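Local coordinates for TarM (PDB 4X7R), which is a glycosyltransferase of the GT-B fold, holding uridine-5'-diphosphate in the cleft between its Rossmann-like domains, at residues H323-R326 with T330-I333; T399-G404 with E442-N447; Y439-E442 with N447-A450. The protein carries 1 engineered substitution. One frame throughout, in Å; residues are numbered along the deposited sequence.

How the contacts relate
All three contacts lie at or just beyond strand ends of one six-stranded parallel sheet, and they step outward from the ligand cleft toward an outermost strand. Contact 1 lies at the diphosphate of UDP. Contact 2, with its centre about 11 Å from that of contact 1, shares 3YW with it, and the two are joined by a salt bridge of 2.8 Å from Lys-331 NZ to Glu-403 OE2. Contact 3 is strand-to-helix packing, farther from the ligands; its centre is about 9 Å from that of contact 2, which it meets where Met-449 CE packs at 3.4 Å on Thr-399 CG2. Contacts 1 and 3, their centres about 16 Å apart, do not touch but reach the same sheet.

Contact 1: residues H323-R326 with T330-I333. With UDP (uridine-5'-diphosphate), chain E; SGN (2-deoxy-6-O-sulfo-2-(sulfoamino)-alpha-D-glucopyranose), chain C; 3YW ((2S)-2,3-dihydroxypropyl 2-acetamido-2-deoxy-alpha-D-glucopyranoside), chain F.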
loop_
_atom_site.group_PDB
_atom_site.type_symbol
_atom_site.label_atom_id
_atom_site.label_comp_id
_atom_site.label_asym_id
_atom_site.label_seq_id
_atom_site.Cartn_x
_atom_site.Cartn_y
_atom_site.Cartn_z
ATOM N N HIS A 323 7.450 5.366 -17.203
ATOM C CA HIS A 323 7.588 5.591 -15.768
ATOM C C HIS A 323 6.323 5.068 -15.096
ATOM O O HIS A 323 5.245 5.614 -15.322
ATOM C CB HIS A 323 7.831 7.077 -15.450
ATOM C CG HIS A 323 8.136 7.349 -14.012
ATOM N ND1 HIS A 323 9.421 7.590 -13.585
ATOM C CD2 HIS A 323 7.303 7.435 -12.953
ATOM C CE1 HIS A 323 9.335 7.778 -12.277
ATOM N NE2 HIS A 323 8.079 7.687 -11.854
ATOM N N ILE A 324 6.451 3.974 -14.315
ATOM C CA ILE A 324 5.344 3.326 -13.603
ATOM C C ILE A 324 5.633 3.364 -12.107
ATOM O O ILE A 324 6.528 2.651 -11.649
ATOM C CB ILE A 324 5.093 1.859 -14.095
ATOM C CG1 ILE A 324 4.922 1.758 -15.633
ATOM C CG2 ILE A 324 3.892 1.242 -13.377
ATOM C CD1 ILE A 324 5.084 0.299 -16.193
ATOM N N SER A 325 4.882 4.184 -11.339
ATOM C CA SER A 325 5.060 4.292 -9.887
ATOM C C SER A 325 3.840 4.885 -9.177
ATOM O O SER A 325 2.890 5.339 -9.828
ATOM C CB SER A 325 6.277 5.165 -9.571
ATOM O OG SER A 325 5.998 6.545 -9.750
ATOM N N ARG A 326 3.902 4.921 -7.821
ATOM C CA ARG A 326 2.960 5.645 -6.974
ATOM C C ARG A 326 3.394 7.102 -7.241
ATOM O O ARG A 326 4.608 7.367 -7.296
ATOM C CB ARG A 326 3.214 5.349 -5.488
ATOM C CG ARG A 326 2.797 3.981 -5.014
ATOM C CD ARG A 326 3.044 3.833 -3.514
ATOM N NE ARG A 326 4.473 3.890 -3.186
ATOM C CZ ARG A 326 5.015 4.711 -2.293
ATOM N NH1 ARG A 326 4.253 5.546 -1.601
ATOM N NH2 ARG A 326 6.323 4.697 -2.077
ATOM N N THR A 330 8.743 11.458 -3.134
ATOM C CA THR A 330 10.072 10.813 -3.201
ATOM C C THR A 330 10.493 10.356 -4.593
ATOM O O THR A 330 11.685 10.240 -4.868
ATOM C CB THR A 330 10.237 9.732 -2.149
ATOM O OG1 THR A 330 9.268 8.734 -2.399
ATOM C CG2 THR A 330 10.108 10.255 -0.738
ATOM N N LYS A 331 9.504 10.132 -5.481
ATOM C CA LYS A 331 9.711 9.705 -6.865
ATOM C C LYS A 331 10.209 10.848 -7.735
ATOM O O LYS A 331 10.743 10.603 -8.821
ATOM C CB LYS A 331 8.436 9.059 -7.442
ATOM C CG LYS A 331 7.911 7.864 -6.635
ATOM C CD LYS A 331 8.801 6.622 -6.708
ATOM C CE LYS A 331 8.322 5.607 -5.707
ATOM N NZ LYS A 331 9.190 4.401 -5.682
ATOM N N ARG A 332 10.081 12.102 -7.235
ATOM C CA ARG A 332 10.533 13.330 -7.905
ATOM C C ARG A 332 10.155 13.381 -9.381
ATOM O O ARG A 332 11.014 13.577 -10.241
ATOM C CB ARG A 332 12.044 13.591 -7.688
ATOM C CG ARG A 332 12.428 13.942 -6.250
ATOM C CD ARG A 332 11.742 15.184 -5.664
ATOM N NE ARG A 332 11.970 16.402 -6.450
ATOM C CZ ARG A 332 13.011 17.208 -6.297
ATOM N NH1 ARG A 332 13.951 16.927 -5.405
ATOM N NH2 ARG A 332 13.129 18.297 -7.045
ATOM N N ILE A 333 8.852 13.174 -9.666
ATOM C CA ILE A 333 8.295 13.213 -11.023
ATOM C C ILE A 333 8.425 14.646 -11.580
ATOM O O ILE A 333 8.512 14.819 -12.796
ATOM C CB ILE A 333 6.869 12.585 -11.087
ATOM C CG1 ILE A 333 6.914 11.128 -10.553
ATOM C CG2 ILE A 333 6.305 12.598 -12.520
ATOM C CD1 ILE A 333 5.671 10.597 -9.949
HETATM N N1 UDP E . 2.510 -0.305 -9.892
HETATM C C2 UDP E . 1.530 -0.808 -10.728
HETATM N N3 UDP E . 0.839 0.137 -11.451
HETATM C C4 UDP E . 1.006 1.504 -11.408
HETATM C C5 UDP E . 2.008 1.960 -10.479
HETATM C C6 UDP E . 2.716 1.063 -9.766
HETATM O O2 UDP E . 1.285 -2.002 -10.827
HETATM O O4 UDP E . 0.328 2.226 -12.162
HETATM C "C1'" UDP E . 3.405 -1.298 -9.246
HETATM C "C2'" UDP E . 4.672 -1.605 -10.039
HETATM O "O2'" UDP E . 4.434 -2.614 -11.007
HETATM C "C3'" UDP E . 5.611 -2.089 -8.933
HETATM C "C4'" UDP E . 5.178 -1.260 -7.728
HETATM O "O4'" UDP E . 3.838 -0.789 -8.003
HETATM O "O3'" UDP E . 5.603 -3.492 -8.665
HETATM C "C5'" UDP E . 6.081 -0.098 -7.404
HETATM O "O5'" UDP E . 7.273 -0.655 -6.806
HETATM P PA UDP E . 8.585 0.173 -6.395
HETATM O O1A UDP E . 9.437 -0.680 -5.537
HETATM O O2A UDP E . 9.325 0.583 -7.678
HETATM O O3A UDP E . 8.132 1.452 -5.619
HETATM P PB UDP E . 7.168 1.681 -4.358
HETATM O O1B UDP E . 7.327 0.545 -3.381
HETATM O O2B UDP E . 5.706 1.762 -4.812
HETATM O O3B UDP E . 7.572 2.966 -3.662
HETATM C C1 SGN C . 2.336 4.336 2.908
HETATM C C2 SGN C . 2.449 5.349 1.732
HETATM C C3 SGN C . 1.372 5.089 0.636
HETATM C C4 SGN C . 1.288 3.600 0.243
HETATM C C5 SGN C . 1.236 2.687 1.493
HETATM C C6 SGN C . 1.235 1.210 1.110
HETATM N N2 SGN C . 2.363 6.726 2.242
HETATM O O3 SGN C . 1.669 5.853 -0.551
HETATM O O4 SGN C . 0.132 3.359 -0.584
HETATM O O5 SGN C . 2.359 2.964 2.405
HETATM O O6 SGN C . 2.415 0.945 0.355
HETATM S S1 SGN C . 3.918 7.490 2.271
HETATM O O1S SGN C . 4.435 7.649 0.839
HETATM O O2S SGN C . 4.919 6.653 3.090
HETATM O O3S SGN C . 3.731 8.862 2.933
HETATM S S2 SGN C . 2.324 0.385 -1.058
HETATM O O4S SGN C . 3.738 0.472 -1.654
HETATM O O5S SGN C . 1.353 1.164 -1.940
HETATM O O6S SGN C . 1.858 -1.063 -0.918
HETATM O O3A 3YW F . 6.316 3.132 2.890
HETATM C C4A 3YW F . 6.830 0.617 0.161
HETATM C C5A 3YW F . 6.715 1.965 0.830
HETATM O O5 3YW F . 8.973 -1.330 -0.878
HETATM C C6A 3YW F . 6.502 1.846 2.319
HETATM C C5 3YW F . 9.326 -1.871 -2.158
HETATM C C6 3YW F . 9.181 -3.370 -2.045
HETATM C C4 3YW F . 10.731 -1.391 -2.518
HETATM O O6 3YW F . 10.013 -3.910 -1.028
HETATM C C3 3YW F . 10.682 0.120 -2.717
HETATM O O4 3YW F . 11.163 -2.003 -3.728
HETATM O O3 3YW F . 11.970 0.651 -3.032
HETATM O O7 3YW F . 11.282 3.191 -0.635
HETATM C C7 3YW F . 10.360 3.265 -1.441
HETATM C C8 3YW F . 9.920 4.573 -2.027
HETATM N N2 3YW F . 9.695 2.186 -1.858
HETATM C C2 3YW F . 10.079 0.829 -1.504
HETATM C C1 3YW F . 8.918 0.092 -0.812
HETATM O O1 3YW F . 7.640 0.624 -1.017
HETATM O O2 3YW F . 5.629 2.681 0.241
HETATM O O HOH W 1 6.217 3.159 -6.870
#
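Leaving strand 320-324, the chain folds back so that Ser-325 and Lys-331 face each other with 7.8 Å between their CA atoms, and His-323 lies opposite Ile-333 at a wider spacing. Lys-331 makes the closest approach: its CG sits 3.4 Å from the carbonyl O of Arg-326, and its CG and CD pass alongside CB and OG of Ser-325. A bend at chi2 (-69°) followed by an extended end carries NZ past the serine to the diphosphate, where it donates to UDP O3B at 3.0 Å and also to UDP O3A; Glu-403 supplies its carboxylate partner. Beside the lysine's CG, Ser-325 OG gives its proton to Arg-326 O at 2.9 Å, from above the carbonyl plane, and receives one from His-323 NE2. Ile-333 closes this buried end, with CG1 3.9 Å from His-323 NE2 in an oblique approach and CD1 near the serine hydroxyl. The setting is the beta-alpha loop of a Rossmann-like domain, at the C-terminal end of strand 320-324 and just ahead of helix 333-346, and its basic pair grips the diphosphate as in related GT-B enzymes. Arg-326 is the second of that pair. Bent at chi3 (-65°), it turns its guanidinium so that NH2 reaches UDP O3B at 2.7 Å in a nearly straight bond (167°). NE donates to UDP O2B at 2.9 Å, so two phosphate oxygens hold that edge, while NH1 reaches O3 of SGN at 2.8 Å and, less closely, its O1S. One face of the group carries O2 of 3YW. Water 1 accepts from Arg-326 N and, weakly, from Lys-331 NZ, and lies within donating distance of UDP O3A, so it can bridge the backbone to the diphosphate.

Contact 2: residues T399-G404 with E442-N447; sequences TSQYEG and ENHNIN. With 3YW ((2S)-2,3-dihydroxypropyl 2-acetamido-2-deoxy-alpha-D-glucopyranoside), chain F.
Gln-401 and Asn-443 bring the two backbones nearest, with 7.7 Å between their CA atoms: the loop after strand 395-398 passes a type II turn, Glu-442 to Asn-445, that is closed by a 3.1 Å bond from Asn-445 N to Glu-442 O. The side chain of Gln-401, bent at chi2 (-85°), brings its amide against the side chains of the two middle residues of that turn, Asn-443 and His-444. Asn-443 ND2 donates to Gln-401 OE1 at 2.7 Å with an N-H...O angle of 157°; the acceptor lies in the plane of the asparagine amide, whereas the donor is tilted from the glutamine's carbonyl plane. The amides do not pair doubly, because Gln-401 NE2, although 2.9 Å from Asn-443 OD1, meets it at a poor angle. The same NE2 sits over one face of the His-444 ring, offset toward the rim and 3.0 Å from its NE2, with amide and ring planes 36° apart. Both segments follow strands of the parallel sheet in this Rossmann-like half of the GT-B fold, and the turn leads directly into helix 446-457, where Asn-445 is the N-cap and its OD1 accepts from Asp-448 N. Toward the cleft, the loop 399-404 becomes part of the 3YW pocket. Glu-403 OE1 accepts from O3 of 3YW at 2.7 Å, and Gly-404 N donates to that same hydroxyl oxygen at 3.0 Å. Ser-400 OG belongs to the second shell: it donates at 2.6 Å on the anti side of Glu-403 OE2 but well out of the carboxylate plane. Lys-331 also holds OE2 by a salt bridge, and together they probably position the carboxylate.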
loop_
_atom_site.group_PDB
_atom_site.type_symbol
_atom_site.label_atom_id
_atom_site.label_comp_id
_atom_site.label_asym_id
_atom_site.label_seq_id
_atom_site.Cartn_x
_atom_site.Cartn_y
_atom_site.Cartn_z
ATOM N N THR A 399 13.814 9.054 -11.476
ATOM C CA THR A 399 14.302 10.305 -10.886
ATOM C C THR A 399 14.151 10.218 -9.366
ATOM O O THR A 399 14.428 11.183 -8.668
ATOM C CB THR A 399 13.565 11.548 -11.463
ATOM O OG1 THR A 399 12.154 11.311 -11.456
ATOM C CG2 THR A 399 14.030 11.903 -12.849
ATOM N N SER A 400 13.729 9.057 -8.864
ATOM C CA SER A 400 13.506 8.804 -7.434
ATOM C C SER A 400 14.739 9.135 -6.597
ATOM O O SER A 400 15.863 8.848 -7.015
ATOM C CB SER A 400 13.074 7.363 -7.203
ATOM O OG SER A 400 12.662 7.206 -5.857
ATOM N N GLN A 401 14.519 9.771 -5.443
ATOM C CA GLN A 401 15.606 10.175 -4.548
ATOM C C GLN A 401 15.827 9.177 -3.425
ATOM O O GLN A 401 16.882 9.217 -2.785
ATOM C CB GLN A 401 15.359 11.586 -3.971
ATOM C CG GLN A 401 15.486 12.715 -5.000
ATOM C CD GLN A 401 16.878 13.230 -5.226
ATOM O OE1 GLN A 401 17.787 13.055 -4.408
ATOM N NE2 GLN A 401 17.055 13.952 -6.322
ATOM N N TYR A 402 14.817 8.340 -3.122
ATOM C CA TYR A 402 14.944 7.361 -2.044
ATOM C C TYR A 402 14.229 6.054 -2.411
ATOM O O TYR A 402 13.077 6.083 -2.852
ATOM C CB TYR A 402 14.375 7.898 -0.702
ATOM C CG TYR A 402 14.757 9.328 -0.363
ATOM C CD1 TYR A 402 15.928 9.612 0.339
ATOM C CD2 TYR A 402 13.949 10.398 -0.742
ATOM C CE1 TYR A 402 16.287 10.927 0.650
ATOM C CE2 TYR A 402 14.311 11.716 -0.460
ATOM C CZ TYR A 402 15.475 11.974 0.245
ATOM O OH TYR A 402 15.831 13.269 0.520
ATOM N N GLU A 403 14.898 4.913 -2.199
ATOM C CA GLU A 403 14.311 3.597 -2.417
ATOM C C GLU A 403 14.883 2.618 -1.397
ATOM O O GLU A 403 15.973 2.833 -0.845
ATOM C CB GLU A 403 14.596 3.054 -3.852
ATOM C CG GLU A 403 13.990 3.804 -5.029
ATOM C CD GLU A 403 12.474 3.811 -5.100
ATOM O OE1 GLU A 403 11.832 2.927 -4.489
ATOM O OE2 GLU A 403 11.925 4.715 -5.771
ATOM N N GLY A 404 14.163 1.529 -1.218
ATOM C CA GLY A 404 14.606 0.367 -0.473
ATOM C C GLY A 404 15.282 -0.551 -1.469
ATOM O O GLY A 404 16.320 -1.154 -1.179
ATOM N N GLU A 442 24.427 10.654 -11.946
ATOM C CA GLU A 442 24.773 11.388 -10.737
ATOM C C GLU A 442 23.499 12.097 -10.277
ATOM O O GLU A 442 22.835 12.736 -11.097
ATOM C CB GLU A 442 25.893 12.394 -11.039
ATOM C CG GLU A 442 26.562 12.964 -9.801
ATOM C CD GLU A 442 27.398 14.208 -10.032
ATOM O OE1 GLU A 442 27.534 14.644 -11.199
ATOM O OE2 GLU A 442 27.911 14.756 -9.030
ATOM N N ASN A 443 23.083 11.860 -9.011
ATOM C CA ASN A 443 21.857 12.405 -8.418
ATOM C C ASN A 443 21.718 13.916 -8.625
ATOM O O ASN A 443 22.675 14.659 -8.383
ATOM C CB ASN A 443 21.752 12.041 -6.935
ATOM C CG ASN A 443 20.418 12.396 -6.330
ATOM O OD1 ASN A 443 19.394 12.381 -6.994
ATOM N ND2 ASN A 443 20.397 12.730 -5.056
ATOM N N HIS A 444 20.519 14.343 -9.101
ATOM C CA HIS A 444 20.104 15.718 -9.442
ATOM C C HIS A 444 20.548 16.177 -10.832
ATOM O O HIS A 444 19.977 17.137 -11.349
ATOM C CB HIS A 444 20.494 16.757 -8.370
ATOM C CG HIS A 444 19.756 16.603 -7.078
ATOM N ND1 HIS A 444 20.346 15.997 -5.971
ATOM C CD2 HIS A 444 18.489 16.963 -6.760
ATOM C CE1 HIS A 444 19.423 16.016 -5.019
ATOM N NE2 HIS A 444 18.287 16.585 -5.445
ATOM N N ASN A 445 21.568 15.521 -11.429
ATOM C CA ASN A 445 22.107 15.886 -12.746
ATOM C C ASN A 445 21.094 15.627 -13.883
ATOM O O ASN A 445 21.202 14.634 -14.606
ATOM C CB ASN A 445 23.459 15.193 -13.002
ATOM C CG ASN A 445 24.315 15.853 -14.053
ATOM O OD1 ASN A 445 23.830 16.576 -14.930
ATOM N ND2 ASN A 445 25.613 15.565 -14.024
ATOM N N ILE A 446 20.115 16.543 -14.029
ATOM C CA ILE A 446 19.051 16.482 -15.039
ATOM C C ILE A 446 19.559 16.561 -16.487
ATOM O O ILE A 446 18.957 15.950 -17.365
ATOM C CB ILE A 446 17.860 17.442 -14.734
ATOM C CG1 ILE A 446 18.271 18.941 -14.786
ATOM C CG2 ILE A 446 17.196 17.072 -13.395
ATOM C CD1 ILE A 446 17.106 19.945 -14.927
ATOM N N ASN A 447 20.680 17.281 -16.724
ATOM C CA ASN A 447 21.290 17.430 -18.047
ATOM C C ASN A 447 21.932 16.136 -18.536
ATOM O O ASN A 447 21.726 15.758 -19.692
ATOM C CB ASN A 447 22.310 18.573 -18.070
ATOM C CG ASN A 447 21.744 19.934 -17.747
ATOM O OD1 ASN A 447 20.568 20.237 -17.996
ATOM N ND2 ASN A 447 22.593 20.796 -17.206
HETATM O O3A 3YW F . 6.316 3.132 2.890
HETATM C C4A 3YW F . 6.830 0.617 0.161
HETATM C C5A 3YW F . 6.715 1.965 0.830
HETATM O O5 3YW F . 8.973 -1.330 -0.878
HETATM C C6A 3YW F . 6.502 1.846 2.319
HETATM C C5 3YW F . 9.326 -1.871 -2.158
HETATM C C6 3YW F . 9.181 -3.370 -2.045
HETATM C C4 3YW F . 10.731 -1.391 -2.518
HETATM O O6 3YW F . 10.013 -3.910 -1.028
HETATM C C3 3YW F . 10.682 0.120 -2.717
HETATM O O4 3YW F . 11.163 -2.003 -3.728
HETATM O O3 3YW F . 11.970 0.651 -3.032
HETATM O O7 3YW F . 11.282 3.191 -0.635
HETATM C C7 3YW F . 10.360 3.265 -1.441
HETATM C C8 3YW F . 9.920 4.573 -2.027
HETATM N N2 3YW F . 9.695 2.186 -1.858
HETATM C C2 3YW F . 10.079 0.829 -1.504
HETATM C C1 3YW F . 8.918 0.092 -0.812
HETATM O O1 3YW F . 7.640 0.624 -1.017
HETATM O O2 3YW F . 5.629 2.681 0.241
#

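Contact 3: residues Y439-E442 with N447-A450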
loop_
_atom_site.group_PDB
_atom_site.type_symbol
_atom_site.label_atom_id
_atom_site.label_comp_id
_atom_site.label_asym_id
_atom_site.label_seq_id
_atom_site.Cartn_x
_atom_site.Cartn_y
_atom_site.Cartn_z
ATOM N N TYR A 439 21.981 3.080 -17.506
ATOM C CA TYR A 439 22.808 4.186 -17.033
ATOM C C TYR A 439 22.478 4.607 -15.615
ATOM O O TYR A 439 21.294 4.729 -15.256
ATOM C CB TYR A 439 22.709 5.405 -17.973
ATOM C CG TYR A 439 23.295 5.201 -19.355
ATOM C CD1 TYR A 439 24.664 5.010 -19.537
ATOM C CD2 TYR A 439 22.495 5.289 -20.493
ATOM C CE1 TYR A 439 25.212 4.847 -20.812
ATOM C CE2 TYR A 439 23.037 5.161 -21.775
ATOM C CZ TYR A 439 24.391 4.922 -21.928
ATOM O OH TYR A 439 24.909 4.767 -23.193
ATOM N N LEU A 440 23.542 4.828 -14.815
ATOM C CA LEU A 440 23.492 5.349 -13.448
ATOM C C LEU A 440 23.897 6.804 -13.544
ATOM O O LEU A 440 25.035 7.120 -13.927
ATOM C CB LEU A 440 24.443 4.594 -12.506
ATOM C CG LEU A 440 23.954 3.243 -12.013
ATOM C CD1 LEU A 440 25.074 2.492 -11.310
ATOM C CD2 LEU A 440 22.708 3.389 -11.114
ATOM N N ILE A 441 22.945 7.696 -13.276
ATOM C CA ILE A 441 23.160 9.144 -13.375
ATOM C C ILE A 441 23.451 9.742 -12.005
ATOM O O ILE A 441 22.789 9.397 -11.025
ATOM C CB ILE A 441 21.929 9.819 -14.067
ATOM C CG1 ILE A 441 21.591 9.191 -15.443
ATOM C CG2 ILE A 441 22.025 11.356 -14.129
ATOM C CD1 ILE A 441 22.732 9.085 -16.470
ATOM N N GLU A 442 24.427 10.654 -11.946
ATOM C CA GLU A 442 24.773 11.388 -10.737
ATOM C C GLU A 442 23.499 12.097 -10.277
ATOM O O GLU A 442 22.835 12.736 -11.097
ATOM C CB GLU A 442 25.893 12.394 -11.039
ATOM C CG GLU A 442 26.562 12.964 -9.801
ATOM C CD GLU A 442 27.398 14.208 -10.032
ATOM O OE1 GLU A 442 27.534 14.644 -11.199
ATOM O OE2 GLU A 442 27.911 14.756 -9.030
ATOM N N ASN A 447 20.680 17.281 -16.724
ATOM C CA ASN A 447 21.290 17.430 -18.047
ATOM C C ASN A 447 21.932 16.136 -18.536
ATOM O O ASN A 447 21.726 15.758 -19.692
ATOM C CB ASN A 447 22.310 18.573 -18.070
ATOM C CG ASN A 447 21.744 19.934 -17.747
ATOM O OD1 ASN A 447 20.568 20.237 -17.996
ATOM N ND2 ASN A 447 22.593 20.796 -17.206
ATOM N N ASP A 448 22.714 15.462 -17.669
ATOM C CA ASP A 448 23.334 14.182 -18.023
ATOM C C ASP A 448 22.268 13.094 -18.186
ATOM O O ASP A 448 22.432 12.223 -19.033
ATOM C CB ASP A 448 24.413 13.754 -17.017
ATOM C CG ASP A 448 25.204 12.527 -17.462
ATOM O OD1 ASP A 448 25.750 12.547 -18.591
ATOM O OD2 ASP A 448 25.253 11.538 -16.693
ATOM N N MET A 449 21.161 13.173 -17.428
ATOM C CA MET A 449 20.081 12.201 -17.573
ATOM C C MET A 449 19.338 12.401 -18.896
ATOM O O MET A 449 19.019 11.415 -19.567
ATOM C CB MET A 449 19.117 12.239 -16.398
ATOM C CG MET A 449 18.275 11.009 -16.328
ATOM S SD MET A 449 17.157 10.989 -14.927
ATOM C CE MET A 449 15.841 11.554 -15.659
ATOM N N ALA A 450 19.080 13.679 -19.274
ATOM C CA ALA A 450 18.443 14.039 -20.542
ATOM C C ALA A 450 19.322 13.562 -21.715
ATOM O O ALA A 450 18.796 13.005 -22.678
ATOM C CB ALA A 450 18.227 15.545 -20.617
HETATM O O HOH W 2 26.044 11.291 -14.355
#
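Ile-441 reaches from its strand against the helix that follows, with its CA 6.0 Å from the CA of Met-449. Its CB already faces Met-449, whose CB is 4.4 Å away. From there the side chain divides. The CG2 branch, anti to the backbone N, rests on Met-449 CB at 3.8 Å and also comes near that residue's backbone N. The other branch starts with CG1, which lies beside the backbone N of Ile-441 (chi1 -54°) and approaches Met-449 CG to 3.9 Å. A second turn, chi2 -53°, directs CD1 to Asp-448, where the methyl lies in van der Waals contact with OD2 at 3.5 Å. The isoleucine thus spans two successive helix residues, crossing the methionine side chain at about a right angle and the aspartate obliquely. Met-449 continues inward, its chain joining Ile-441 in packing on Val-420 and Phe-422 of the neighbouring strand and also touching Val-339 of helix 333-346. The aspartate stands on the more polar side. Its OD2 accepts from water 2 at 2.5 Å, and that water in turn accepts from Glu-442 N at 3.0 Å. One solvent molecule therefore ties the backbone just past Ile-441 to the first turn of the helix, while Asp-448 OD1 has a long, weak ion pair with Lys-452. Strand 438-441, outermost in the parallel sheet of this chain, is followed after a short turn by helix 446-457, which packs back over it: the strand-to-helix step of an alternating beta-alpha, Rossmann-like domain in a GT-B glycosyltransferase.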